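Local coordinates for oxygen-independent coproporphyrinogen III oxidase (PDB 1OLT), which catalyses the anaerobic, S-adenosylmethionine-dependent oxidative decarboxylation of coproporphyrinogen III to protoporphyrinogen IX in heme biosynthesis, at residues V94-A97 with P98-A101. Sequence-based numbering, arbitrary orientation.
Sequences VHRA and PLFA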
ATOM      1  N   VAL A  94      11.369 -15.938 -15.671  1.00 14.11           N
ATOM      2  CA  VAL A  94      12.222 -16.342 -16.775  1.00 15.73           C
ATOM      3  C   VAL A  94      11.846 -15.645 -18.092  1.00 14.73           C
ATOM      4  O   VAL A  94      12.693 -15.316 -18.871  1.00 13.85           O
ATOM      5  CB  VAL A  94      12.173 -17.940 -16.861  1.00 16.84           C
ATOM      6  CG1 VAL A  94      12.275 -18.413 -18.172  1.00 19.60           C
ATOM      7  CG2 VAL A  94      13.259 -18.506 -15.877  1.00 18.31           C
ATOM      8  N   HIS A  95      10.555 -15.406 -18.303  1.00 14.90           N
ATOM      9  CA  HIS A  95      10.096 -14.716 -19.481  1.00 15.01           C
ATOM     10  C   HIS A  95      10.165 -13.154 -19.409  1.00 13.74           C
ATOM     11  O   HIS A  95      10.465 -12.556 -20.387  1.00 12.13           O
ATOM     12  CB  HIS A  95       8.690 -15.189 -19.834  1.00 15.48           C
ATOM     13  CG  HIS A  95       8.654 -16.635 -20.265  1.00 20.43           C
ATOM     14  ND1 HIS A  95       8.483 -17.011 -21.584  1.00 22.79           N
ATOM     15  CD2 HIS A  95       8.793 -17.794 -19.560  1.00 18.56           C
ATOM     16  CE1 HIS A  95       8.505 -18.338 -21.670  1.00 20.96           C
ATOM     17  NE2 HIS A  95       8.708 -18.834 -20.466  1.00 23.57           N
ATOM     18  N   ARG A  96       9.901 -12.549 -18.254  1.00 13.58           N
ATOM     19  CA  ARG A  96       9.848 -11.081 -18.105  1.00 13.07           C
ATOM     20  C   ARG A  96      11.193 -10.465 -17.807  1.00 13.02           C
ATOM     21  O   ARG A  96      11.542  -9.424 -18.380  1.00 10.57           O
ATOM     22  CB  ARG A  96       8.877 -10.648 -17.016  1.00 14.42           C
ATOM     23  CG  ARG A  96       7.439 -10.751 -17.399  1.00 16.00           C
ATOM     24  CD  ARG A  96       7.136  -9.822 -18.532  1.00 18.98           C
ATOM     25  NE  ARG A  96       5.735  -9.568 -18.811  1.00 19.21           N
ATOM     26  CZ  ARG A  96       5.198  -9.499 -20.039  1.00 19.31           C
ATOM     27  NH1 ARG A  96       5.885  -9.806 -21.126  1.00 20.61           N
ATOM     28  NH2 ARG A  96       3.914  -9.185 -20.179  1.00 22.09           N
ATOM     29  N   ALA A  97      11.979 -11.126 -16.990  1.00 11.44           N
ATOM     30  CA  ALA A  97      13.251 -10.571 -16.564  1.00 13.31           C
ATOM     31  C   ALA A  97      14.263 -10.157 -17.648  1.00 14.45           C
ATOM     32  O   ALA A  97      14.940  -9.139 -17.451  1.00 16.02           O
ATOM     33  CB  ALA A  97      13.897 -11.466 -15.535  1.00 14.21           C
ATOM     34  N   PRO A  98      14.410 -10.880 -18.770  1.00 14.67           N
ATOM     35  CA  PRO A  98      15.303 -10.399 -19.830  1.00 14.83           C
ATOM     36  C   PRO A  98      14.917  -9.030 -20.395  1.00 14.41           C
ATOM     37  O   PRO A  98      15.780  -8.344 -20.897  1.00 12.75           O
ATOM     38  CB  PRO A  98      15.229 -11.491 -20.927  1.00 15.41           C
ATOM     39  CG  PRO A  98      14.752 -12.738 -20.185  1.00 14.96           C
ATOM     40  CD  PRO A  98      13.840 -12.218 -19.080  1.00 15.34           C
ATOM     41  N   LEU A  99      13.653  -8.640 -20.285  1.00 13.80           N
ATOM     42  CA  LEU A  99      13.210  -7.308 -20.724  1.00 14.14           C
ATOM     43  C   LEU A  99      13.871  -6.189 -19.882  1.00 14.21           C
ATOM     44  O   LEU A  99      13.957  -5.054 -20.312  1.00 13.34           O
ATOM     45  CB  LEU A  99      11.691  -7.183 -20.643  1.00 14.23           C
ATOM     46  CG  LEU A  99      10.864  -8.179 -21.449  1.00 15.89           C
ATOM     47  CD1 LEU A  99       9.448  -7.941 -21.162  1.00 17.04           C
ATOM     48  CD2 LEU A  99      11.130  -8.078 -22.934  1.00 18.81           C
ATOM     49  N   PHE A 100      14.360  -6.550 -18.698  1.00 13.91           N
ATOM     50  CA  PHE A 100      14.917  -5.607 -17.747  1.00 14.43           C
ATOM     51  C   PHE A 100      16.389  -5.832 -17.463  1.00 15.05           C
ATOM     52  O   PHE A 100      16.878  -5.372 -16.420  1.00 15.61           O
ATOM     53  CB  PHE A 100      14.094  -5.713 -16.413  1.00 14.49           C
ATOM     54  CG  PHE A 100      12.621  -5.447 -16.601  1.00 14.45           C
ATOM     55  CD1 PHE A 100      12.113  -4.122 -16.609  1.00 15.74           C
ATOM     56  CD2 PHE A 100      11.753  -6.482 -16.829  1.00 13.62           C
ATOM     57  CE1 PHE A 100      10.740  -3.883 -16.798  1.00 15.20           C
ATOM     58  CE2 PHE A 100      10.399  -6.260 -17.042  1.00 13.81           C
ATOM     59  CZ  PHE A 100       9.885  -4.953 -17.029  1.00 13.70           C
ATOM     60  N   ALA A 101      17.099  -6.529 -18.366  1.00 15.95           N
ATOM     61  CA  ALA A 101      18.519  -6.885 -18.172  1.00 16.41           C
ATOM     62  C   ALA A 101      19.453  -5.708 -17.866  1.00 17.68           C
ATOM     63  O   ALA A 101      20.438  -5.867 -17.126  1.00 18.69           O
ATOM     64  CB  ALA A 101      19.082  -7.626 -19.450  1.00 17.14           C
TER
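The carbonyl oxygen of R96 accepts a hydrogen bond from L99 N, with R96 O and L99 N 2.9 Å apart. It is a 3-10 type (i to i+3) bond, in the turn that follows helix 80-96 of the radical SAM core. The N-H...O angle is 142°, so the bond is bent, and L99 N sits above the carbonyl plane. A second bond of the same type comes next: F100 N lies 2.9 Å from A97 O. Its N-H...O angle of 155° is straighter, though F100 N also stands above the carbonyl plane of A97. P98 has no N-H to give. Its ring carbon CD, which replaces the amide hydrogen, lies 3.3 Å from V94 O, the acceptor an alpha-helical i to i+4 bond would use. R96 O lies at the edge of the F100 ring, near its plane, 3.3 Å from CD2. CG of F100 stands beside its own backbone N, opposite the carbonyl carbon (chi1 -58°), and the ring edge reaches back to R96 O. The R96 chain is bent at chi2 and runs obliquely past L99. Its NH1 makes a salt bridge with E38 OE2. R96 packs on F41, L99 on L42 and F100 on V45, joining this turn to helix 38-45. The chain then leads on to strand 105-112. L99 CD1 lies 4.0 Å from both CD and NH1 of R96.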